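Local coordinates for protein mosquitocidal toxin (Bacillus sphaericus, PDB 2CB4) that probably transfers ADP-ribose from NAD to target proteins, this chain being the catalytic domain of a longer mosquito-killing toxin, at residues Trp81-Pro86 and Pro143-Asn148; Ile150-Glu155 and Gly239-Ser244; Asn21-Ala26 and Gly160-Asn165. The protein carries 1 engineered substitution. One frame throughout, in Å; residues are numbered along the deposited sequence.

Contact 1 of 3, residues Trp81-Pro86 and Pro143-Asn148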
loop_
_atom_site.group_PDB
_atom_site.type_symbol
_atom_site.label_atom_id
_atom_site.label_comp_id
_atom_site.label_asym_id
_atom_site.label_seq_id
_atom_site.Cartn_x
_atom_site.Cartn_y
_atom_site.Cartn_z
ATOM N N TRP A 81 -38.298 -8.709 -5.061
ATOM C CA TRP A 81 -37.630 -9.956 -5.416
ATOM C C TRP A 81 -36.148 -9.687 -5.238
ATOM O O TRP A 81 -35.619 -8.716 -5.782
ATOM C CB TRP A 81 -37.886 -10.279 -6.888
ATOM C CG TRP A 81 -39.316 -10.677 -7.131
ATOM C CD1 TRP A 81 -40.341 -9.880 -7.634
ATOM C CD2 TRP A 81 -39.883 -11.980 -6.934
ATOM N NE1 TRP A 81 -41.501 -10.608 -7.714
ATOM C CE2 TRP A 81 -41.264 -11.895 -7.288
ATOM C CE3 TRP A 81 -39.385 -13.193 -6.432
ATOM C CZ2 TRP A 81 -42.130 -12.998 -7.202
ATOM C CZ3 TRP A 81 -40.251 -14.297 -6.367
ATOM C CH2 TRP A 81 -41.601 -14.191 -6.765
ATOM N N ASP A 82 -35.470 -10.551 -4.486
ATOM C CA ASP A 82 -34.042 -10.356 -4.235
ATOM C C ASP A 82 -33.364 -11.709 -4.032
ATOM O O ASP A 82 -33.951 -12.625 -3.423
ATOM C CB ASP A 82 -33.829 -9.444 -2.988
ATOM C CG ASP A 82 -32.542 -8.620 -3.065
ATOM O OD1 ASP A 82 -31.454 -9.225 -3.065
ATOM O OD2 ASP A 82 -32.594 -7.367 -3.116
ATOM N N ARG A 83 -32.136 -11.828 -4.531
ATOM C CA ARG A 83 -31.374 -13.079 -4.379
ATOM C C ARG A 83 -30.675 -13.153 -3.010
ATOM O O ARG A 83 -30.253 -14.220 -2.617
ATOM C CB ARG A 83 -30.347 -13.271 -5.526
ATOM C CG ARG A 83 -30.950 -13.356 -6.966
ATOM C CD ARG A 83 -31.297 -14.777 -7.339
ATOM N NE ARG A 83 -32.119 -14.922 -8.547
ATOM C CZ ARG A 83 -32.631 -16.087 -8.937
ATOM N NH1 ARG A 83 -32.351 -17.168 -8.255
ATOM N NH2 ARG A 83 -33.412 -16.188 -9.981
ATOM N N ARG A 84 -30.600 -12.029 -2.282
ATOM C CA ARG A 84 -29.965 -11.974 -0.966
ATOM C C ARG A 84 -30.861 -12.521 0.138
ATOM O O ARG A 84 -32.051 -12.255 0.161
ATOM C CB ARG A 84 -29.432 -10.566 -0.655
ATOM C CG ARG A 84 -28.361 -10.102 -1.649
ATOM C CD ARG A 84 -28.067 -8.595 -1.482
ATOM N NE ARG A 84 -29.230 -7.799 -1.891
ATOM C CZ ARG A 84 -29.412 -6.521 -1.597
ATOM N NH1 ARG A 84 -28.496 -5.868 -0.892
ATOM N NH2 ARG A 84 -30.519 -5.898 -2.001
ATOM N N PRO A 85 -30.281 -13.316 1.049
ATOM C CA PRO A 85 -31.076 -13.964 2.099
ATOM C C PRO A 85 -31.365 -13.128 3.329
ATOM O O PRO A 85 -30.775 -12.058 3.523
ATOM C CB PRO A 85 -30.235 -15.187 2.441
ATOM C CG PRO A 85 -28.788 -14.671 2.251
ATOM C CD PRO A 85 -28.836 -13.678 1.143
ATOM N N PRO A 86 -32.277 -13.628 4.173
ATOM C CA PRO A 86 -32.679 -12.910 5.391
ATOM C C PRO A 86 -31.545 -12.463 6.332
ATOM O O PRO A 86 -31.655 -11.403 6.962
ATOM C CB PRO A 86 -33.660 -13.874 6.095
ATOM C CG PRO A 86 -33.859 -15.010 5.220
ATOM C CD PRO A 86 -32.976 -14.925 4.018
ATOM N N PRO A 143 -39.772 -11.836 -11.733
ATOM C CA PRO A 143 -38.568 -11.852 -12.573
ATOM C C PRO A 143 -38.567 -13.059 -13.512
ATOM O O PRO A 143 -39.069 -14.126 -13.174
ATOM C CB PRO A 143 -37.414 -11.963 -11.552
ATOM C CG PRO A 143 -37.968 -11.642 -10.246
ATOM C CD PRO A 143 -39.448 -11.857 -10.290
ATOM N N HIS A 144 -37.974 -12.909 -14.690
ATOM C CA HIS A 144 -37.904 -14.030 -15.635
ATOM C C HIS A 144 -37.138 -15.219 -15.058
ATOM O O HIS A 144 -37.395 -16.355 -15.411
ATOM C CB HIS A 144 -37.204 -13.582 -16.942
ATOM C CG HIS A 144 -38.039 -12.681 -17.783
ATOM N ND1 HIS A 144 -37.518 -11.602 -18.474
ATOM C CD2 HIS A 144 -39.371 -12.692 -18.046
ATOM C CE1 HIS A 144 -38.491 -11.006 -19.138
ATOM N NE2 HIS A 144 -39.620 -11.655 -18.904
ATOM N N SER A 145 -36.166 -14.952 -14.192
ATOM C CA SER A 145 -35.337 -16.022 -13.622
ATOM C C SER A 145 -35.888 -16.626 -12.326
ATOM O O SER A 145 -35.213 -17.438 -11.693
ATOM C CB SER A 145 -33.981 -15.425 -13.275
ATOM O OG SER A 145 -34.132 -14.584 -12.138
ATOM N N ALA A 146 -37.091 -16.222 -11.922
ATOM C CA ALA A 146 -37.683 -16.659 -10.665
ATOM C C ALA A 146 -37.753 -18.166 -10.382
ATOM O O ALA A 146 -37.721 -18.592 -9.213
ATOM C CB ALA A 146 -39.056 -15.964 -10.432
ATOM N N ASN A 147 -37.874 -18.966 -11.433
ATOM C CA ASN A 147 -37.983 -20.427 -11.287
ATOM C C ASN A 147 -36.607 -21.093 -11.171
ATOM O O ASN A 147 -36.507 -22.295 -11.008
ATOM C CB ASN A 147 -38.702 -21.016 -12.524
ATOM C CG ASN A 147 -40.234 -21.021 -12.385
ATOM O OD1 ASN A 147 -40.937 -21.254 -13.363
ATOM N ND2 ASN A 147 -40.745 -20.819 -11.174
ATOM N N ASN A 148 -35.555 -20.297 -11.300
ATOM C CA ASN A 148 -34.181 -20.789 -11.253
ATOM C C ASN A 148 -33.520 -20.535 -9.925
ATOM O O ASN A 148 -33.453 -19.385 -9.436
ATOM C CB ASN A 148 -33.332 -20.124 -12.375
ATOM C CG ASN A 148 -34.007 -20.236 -13.758
ATOM O OD1 ASN A 148 -34.500 -19.247 -14.318
ATOM N ND2 ASN A 148 -34.138 -21.460 -14.247
#

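Contact 2 of 3, residues Ile150-Glu155 and Gly239-Ser244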
loop_
_atom_site.group_PDB
_atom_site.type_symbol
_atom_site.label_atom_id
_atom_site.label_comp_id
_atom_site.label_asym_id
_atom_site.label_seq_id
_atom_site.Cartn_x
_atom_site.Cartn_y
_atom_site.Cartn_z
ATOM N N ILE A 150 -32.380 -20.197 -6.102
ATOM C CA ILE A 150 -32.939 -19.600 -4.899
ATOM C C ILE A 150 -33.197 -18.100 -5.021
ATOM O O ILE A 150 -32.290 -17.311 -5.300
ATOM C CB ILE A 150 -31.957 -19.803 -3.703
ATOM C CG1 ILE A 150 -31.600 -21.289 -3.576
ATOM C CG2 ILE A 150 -32.543 -19.223 -2.392
ATOM C CD1 ILE A 150 -30.515 -21.579 -2.538
ATOM N N ILE A 151 -34.445 -17.713 -4.774
ATOM C CA ILE A 151 -34.822 -16.312 -4.820
ATOM C C ILE A 151 -35.788 -16.038 -3.667
ATOM O O ILE A 151 -36.518 -16.938 -3.196
ATOM C CB ILE A 151 -35.404 -15.906 -6.217
ATOM C CG1 ILE A 151 -35.445 -14.374 -6.349
ATOM C CG2 ILE A 151 -36.782 -16.549 -6.456
ATOM C CD1 ILE A 151 -35.677 -13.886 -7.739
ATOM N N TYR A 152 -35.773 -14.801 -3.195
ATOM C CA TYR A 152 -36.639 -14.380 -2.093
ATOM C C TYR A 152 -37.630 -13.316 -2.568
ATOM O O TYR A 152 -37.310 -12.482 -3.408
ATOM C CB TYR A 152 -35.773 -13.796 -0.956
ATOM C CG TYR A 152 -34.820 -14.824 -0.360
ATOM C CD1 TYR A 152 -35.208 -15.615 0.736
ATOM C CD2 TYR A 152 -33.557 -15.059 -0.938
ATOM C CE1 TYR A 152 -34.372 -16.588 1.240
ATOM C CE2 TYR A 152 -32.714 -16.059 -0.436
ATOM C CZ TYR A 152 -33.133 -16.817 0.651
ATOM O OH TYR A 152 -32.311 -17.790 1.202
ATOM N N ARG A 153 -38.834 -13.347 -2.010
ATOM C CA ARG A 153 -39.839 -12.335 -2.299
ATOM C C ARG A 153 -40.153 -11.684 -0.955
ATOM O O ARG A 153 -40.862 -12.251 -0.128
ATOM C CB ARG A 153 -41.107 -12.957 -2.892
ATOM C CG ARG A 153 -42.006 -11.903 -3.622
ATOM C CD ARG A 153 -43.346 -12.554 -3.944
ATOM N NE ARG A 153 -44.188 -12.470 -2.781
ATOM C CZ ARG A 153 -45.503 -12.544 -2.799
ATOM N NH1 ARG A 153 -46.140 -12.740 -3.933
ATOM N NH2 ARG A 153 -46.170 -12.426 -1.666
ATOM N N TYR A 154 -39.575 -10.514 -0.727
ATOM C CA TYR A 154 -39.762 -9.785 0.513
ATOM C C TYR A 154 -41.048 -8.980 0.502
ATOM O O TYR A 154 -41.411 -8.392 -0.535
ATOM C CB TYR A 154 -38.550 -8.854 0.787
ATOM C CG TYR A 154 -37.280 -9.626 1.117
ATOM C CD1 TYR A 154 -36.968 -9.946 2.438
ATOM C CD2 TYR A 154 -36.396 -10.067 0.094
ATOM C CE1 TYR A 154 -35.824 -10.668 2.760
ATOM C CE2 TYR A 154 -35.227 -10.800 0.416
ATOM C CZ TYR A 154 -34.973 -11.094 1.752
ATOM O OH TYR A 154 -33.880 -11.807 2.096
ATOM N N GLU A 155 -41.701 -8.944 1.676
ATOM C CA GLU A 155 -42.946 -8.214 1.926
ATOM C C GLU A 155 -42.618 -6.976 2.753
ATOM O O GLU A 155 -42.047 -7.057 3.841
ATOM C CB GLU A 155 -43.952 -9.095 2.672
ATOM C CG GLU A 155 -45.254 -8.393 3.025
ATOM C CD GLU A 155 -46.051 -9.176 4.039
ATOM O OE1 GLU A 155 -45.459 -9.673 5.024
ATOM O OE2 GLU A 155 -47.264 -9.355 3.826
ATOM N N GLY A 239 -30.583 -19.043 7.420
ATOM C CA GLY A 239 -30.850 -17.744 6.823
ATOM C C GLY A 239 -29.816 -17.215 5.892
ATOM O O GLY A 239 -29.790 -16.034 5.600
ATOM N N ASN A 240 -28.982 -18.104 5.384
ATOM C CA ASN A 240 -27.931 -17.687 4.484
ATOM C C ASN A 240 -27.949 -18.297 3.124
ATOM O O ASN A 240 -26.967 -18.161 2.406
ATOM C CB ASN A 240 -26.575 -17.986 5.115
ATOM C CG ASN A 240 -26.001 -16.786 5.779
ATOM O OD1 ASN A 240 -25.867 -16.756 7.009
ATOM N ND2 ASN A 240 -25.795 -15.714 4.990
ATOM N N ASN A 241 -29.027 -18.983 2.743
ATOM C CA ASN A 241 -29.028 -19.618 1.420
ATOM C C ASN A 241 -29.029 -18.652 0.280
ATOM O O ASN A 241 -29.922 -17.818 0.135
ATOM C CB ASN A 241 -30.154 -20.646 1.258
ATOM C CG ASN A 241 -30.239 -21.589 2.427
ATOM O OD1 ASN A 241 -29.238 -21.894 3.075
ATOM N ND2 ASN A 241 -31.442 -21.995 2.754
HETATM N N MSE A 242 -28.042 -18.798 -0.567
HETATM C CA MSE A 242 -27.918 -17.925 -1.722
HETATM C C MSE A 242 -27.214 -18.662 -2.865
HETATM O O MSE A 242 -26.413 -19.555 -2.631
HETATM C CB MSE A 242 -26.930 -16.848 -1.272
HETATM C CG MSE A 242 -27.242 -15.511 -1.865
HETATM SE SE MSE A 242 -26.017 -14.055 -1.503
HETATM C CE MSE A 242 -26.466 -13.227 -3.180
ATOM N N ASP A 243 -27.480 -18.248 -4.094
ATOM C CA ASP A 243 -26.835 -18.831 -5.275
ATOM C C ASP A 243 -25.311 -18.567 -5.324
ATOM O O ASP A 243 -24.841 -17.470 -4.982
ATOM C CB ASP A 243 -27.467 -18.249 -6.541
ATOM C CG ASP A 243 -28.931 -18.571 -6.659
ATOM O OD1 ASP A 243 -29.380 -19.612 -6.110
ATOM O OD2 ASP A 243 -29.624 -17.803 -7.344
ATOM N N SER A 244 -24.560 -19.573 -5.783
ATOM C CA SER A 244 -23.085 -19.494 -5.901
ATOM C C SER A 244 -22.415 -18.947 -4.623
ATOM O O SER A 244 -21.179 -18.972 -4.473
ATOM C CB SER A 244 -22.642 -18.703 -7.161
ATOM O OG SER A 244 -22.846 -17.293 -7.033
HETATM O O HOH W 1 -29.962 -16.656 -4.032
HETATM O O HOH W 2 -31.801 -18.389 3.822
#

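Contact 3 of 3, residues Asn21-Ala26 and Gly160-Asn165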
loop_
_atom_site.group_PDB
_atom_site.type_symbol
_atom_site.label_atom_id
_atom_site.label_comp_id
_atom_site.label_asym_id
_atom_site.label_seq_id
_atom_site.Cartn_x
_atom_site.Cartn_y
_atom_site.Cartn_z
ATOM N N ASN A 21 -40.898 15.251 4.590
ATOM C CA ASN A 21 -39.999 14.229 4.089
ATOM C C ASN A 21 -40.544 12.798 4.149
ATOM O O ASN A 21 -39.788 11.854 4.077
ATOM C CB ASN A 21 -38.652 14.329 4.791
ATOM C CG ASN A 21 -38.718 13.891 6.231
ATOM O OD1 ASN A 21 -39.810 13.623 6.769
ATOM N ND2 ASN A 21 -37.554 13.802 6.870
ATOM N N THR A 22 -41.856 12.645 4.260
ATOM C CA THR A 22 -42.472 11.321 4.319
ATOM C C THR A 22 -42.023 10.404 3.198
ATOM O O THR A 22 -41.832 9.202 3.407
ATOM C CB THR A 22 -44.014 11.408 4.300
ATOM O OG1 THR A 22 -44.445 12.176 5.422
ATOM C CG2 THR A 22 -44.648 10.049 4.400
ATOM N N TRP A 23 -41.875 10.968 2.007
ATOM C CA TRP A 23 -41.505 10.195 0.824
ATOM C C TRP A 23 -40.181 9.425 0.946
ATOM O O TRP A 23 -40.008 8.359 0.312
ATOM C CB TRP A 23 -41.548 11.064 -0.441
ATOM C CG TRP A 23 -40.525 12.181 -0.461
ATOM C CD1 TRP A 23 -40.413 13.197 0.429
ATOM C CD2 TRP A 23 -39.484 12.386 -1.441
ATOM N NE1 TRP A 23 -39.352 14.010 0.088
ATOM C CE2 TRP A 23 -38.775 13.537 -1.057
ATOM C CE3 TRP A 23 -39.083 11.695 -2.598
ATOM C CZ2 TRP A 23 -37.669 14.014 -1.776
ATOM C CZ3 TRP A 23 -38.002 12.188 -3.330
ATOM C CH2 TRP A 23 -37.316 13.340 -2.917
ATOM N N ILE A 24 -39.268 9.959 1.765
ATOM C CA ILE A 24 -37.965 9.335 2.005
ATOM C C ILE A 24 -37.764 8.900 3.469
ATOM O O ILE A 24 -36.642 8.682 3.902
ATOM C CB ILE A 24 -36.783 10.243 1.600
ATOM C CG1 ILE A 24 -36.920 11.616 2.252
ATOM C CG2 ILE A 24 -36.693 10.360 0.086
ATOM C CD1 ILE A 24 -35.798 12.563 1.837
ATOM N N GLN A 25 -38.844 8.763 4.224
ATOM C CA GLN A 25 -38.708 8.367 5.623
ATOM C C GLN A 25 -38.224 6.924 5.882
ATOM O O GLN A 25 -37.779 6.610 6.994
ATOM C CB GLN A 25 -40.016 8.633 6.391
ATOM C CG GLN A 25 -39.972 9.935 7.153
ATOM C CD GLN A 25 -41.294 10.307 7.793
ATOM O OE1 GLN A 25 -42.106 9.446 8.141
ATOM N NE2 GLN A 25 -41.518 11.608 7.964
ATOM N N ALA A 26 -38.339 6.047 4.877
ATOM C CA ALA A 26 -37.923 4.638 5.025
ATOM C C ALA A 26 -36.415 4.502 4.782
ATOM O O ALA A 26 -35.838 3.442 5.011
ATOM C CB ALA A 26 -38.706 3.737 4.043
ATOM N N GLY A 160 -43.756 6.428 2.686
ATOM C CA GLY A 160 -43.240 7.056 1.486
ATOM C C GLY A 160 -43.150 6.233 0.229
ATOM O O GLY A 160 -43.928 5.297 -0.015
ATOM N N GLY A 161 -42.182 6.636 -0.585
ATOM C CA GLY A 161 -41.930 6.036 -1.871
ATOM C C GLY A 161 -42.554 6.905 -2.977
ATOM O O GLY A 161 -43.580 7.541 -2.767
ATOM N N ILE A 162 -41.920 6.909 -4.150
ATOM C CA ILE A 162 -42.402 7.626 -5.330
ATOM C C ILE A 162 -43.256 6.670 -6.131
ATOM O O ILE A 162 -42.820 5.570 -6.459
ATOM C CB ILE A 162 -41.236 8.035 -6.223
ATOM C CG1 ILE A 162 -40.215 8.844 -5.430
ATOM C CG2 ILE A 162 -41.718 8.751 -7.449
ATOM C CD1 ILE A 162 -38.884 9.005 -6.209
ATOM N N ASP A 163 -44.486 7.076 -6.429
ATOM C CA ASP A 163 -45.413 6.265 -7.237
ATOM C C ASP A 163 -45.053 6.543 -8.700
ATOM O O ASP A 163 -45.447 7.559 -9.279
ATOM C CB ASP A 163 -46.847 6.699 -6.965
ATOM C CG ASP A 163 -47.861 5.837 -7.690
ATOM O OD1 ASP A 163 -47.577 5.387 -8.822
ATOM O OD2 ASP A 163 -48.941 5.594 -7.116
ATOM N N ILE A 164 -44.257 5.659 -9.286
ATOM C CA ILE A 164 -43.749 5.836 -10.643
ATOM C C ILE A 164 -44.806 6.008 -11.735
ATOM O O ILE A 164 -44.738 6.921 -12.550
ATOM C CB ILE A 164 -42.719 4.701 -11.010
ATOM C CG1 ILE A 164 -41.511 4.738 -10.053
ATOM C CG2 ILE A 164 -42.311 4.770 -12.502
ATOM C CD1 ILE A 164 -40.758 6.065 -10.033
ATOM N N ASN A 165 -45.770 5.112 -11.767
ATOM C CA ASN A 165 -46.792 5.187 -12.781
ATOM C C ASN A 165 -47.634 6.483 -12.715
ATOM O O ASN A 165 -48.109 6.954 -13.735
ATOM C CB ASN A 165 -47.656 3.917 -12.783
ATOM C CG ASN A 165 -46.932 2.715 -13.388
ATOM O OD1 ASN A 165 -45.797 2.816 -13.831
ATOM N ND2 ASN A 165 -47.605 1.577 -13.438
#

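Contact 1 of 3, residues Trp81-Pro86 and Pro143-Asn148
R83, just past the end of strand 78-82, reaches into the loop P143-N148 and meets it through hydrogen bonds of its guanidinium. NH1 donates to the backbone O of N148 at 2.7 Å and nearly straight, with an N-H...O angle of 165°; the oxygen lies practically in the guanidinium plane. NH2 points at S145 and donates to OG at 2.8 Å, while its bonds to S145 O and to N148 O are weak and bent. The long side chain gets there by bending at chi2 (-89°), where CD turns out of the extended course. On the loop side, two successive type I turns, P143-A146 and S145-N148, bring the S145 and N148 carbonyls round to the edge of the guanidinium.

The charge is answered outside the two segments: NE of R83 forms a salt bridge with D258, and NH1 another with D243. D258 is also hydrogen-bonded to S145 OG, so the one carboxylate meets both R83 NE and the hydroxyl that R83 NH2 reaches.

Apolar contact is made by W81, whose indole presents one face to P143. CD of the proline sits over the five-membered ring as a CH-pi contact, and P143 CG lies 3.6 Å from W81 CB. The indole NE1 is engaged by the carbonyl of W141. Next to this, R84 NE bonds to D82 OD1 and R84 NH2 to D82 OD2 in a side-on salt bridge.

A buried arginine shared by two carboxylates and several oxygens of the loop is probably held fully charged, and it ties the turn to the end of the strand of the Scabin-like core.

Contact 2 of 3, residues Ile150-Glu155 and Gly239-Ser244
Y152 and I150, two residues apart on strand 150-156 in the mixed sheet of the ADP-ribosyltransferase-type core, both meet the loop G239-S244. The tight part is both polar and apolar. Y152 is buried, and its hydroxyl donates to the backbone O of N241 at 2.6 Å, arriving in the carbonyl plane on a lone pair (C=O...O angle 128°), with that oxygen at the edge of the phenol ring. At the start of the strand, I150 N donates to D243 OD1 at 3.1 Å through the syn lone pair; OD2 of the same carboxylate is engaged by R83. The apolar share comes from the isoleucine side chain crossing the asparagine: I150 CD1 lies 3.9 Å from N241 CB, while the amide of N241 bonds to E197 on strand 192-199.

The loose side faces solvent, where the loop carries the exposed selenomethionine M242, which touches the strand little, and the poorly ordered S244, next to the unmodelled residues 245-252.

Two waters bridge the segments, one by way of the Y152 hydroxyl and one between backbones. The first accepts from N241 N and donates to Y152 OH; the other accepts from D243 N and gives its hydrogen to I150 O at 2.7 Å.

Contact 3 of 3, residues Asn21-Ala26 and Gly160-Asn165
W23 holds its indole with I24 CG2 over the centre of one face, 3.7 Å above the plane, and with I162 at the edge. Across the contact the touching atoms are W23 CE3 and I162 CG1, 4.2 Å apart, the two side chains lying side by side and pointing the same way. In W23, chi1 of 65° sets CG between the backbone N and the carbonyl carbon. Its NE1 is bonded to S36 at the start of helix 36-44, and L39 and Y40 of that helix also touch the tryptophan.

The backbones approach more closely than the side chains. G161 N donates to W23 O at 2.9 Å with an N-H...O angle of 160°. G160, with positive phi, brings its CA to 3.2 Å from T22 O in a CA-H...O contact, a closeness allowed by the missing side chain. T22 O also accepts the backbone N of Q25, and I24 N bonds to N21 O, so the N-terminal segment is a compact turn; within it Q25 NE2 donates to N21 OD1 at 2.9 Å.

Beyond the glycines the chain enters strand 162-163, paired antiparallel with strand 180-184. A 3-10 turn of the N-terminal region thus rests on a Gly-Gly loop leading into the sheet of the Scabin-like, ADP-ribosyltransferase-type fold.

Contacts 1 and 2 are neighbours, their centres 6 Å apart: strands 78-82 and 150-156 run antiparallel beside each other in the mixed sheet, and the R84 carbonyl probably accepts a hydrogen bond from the Y154 hydroxyl. Along the chain contact 1 closes before contact 2 opens. Contact 3 lies on the opposite side of the chain's centre, about 24 Å from contact 1 and 26 Å from contact 2 between centres. It reaches the same sheet through strand 162-163, the next strand after 150-156. Its segments enclose contact 1 in sequence and alternate with those of contact 2; the N-terminal region and the late loop 239-244 pack at distant places on the same catalytic-domain sheet.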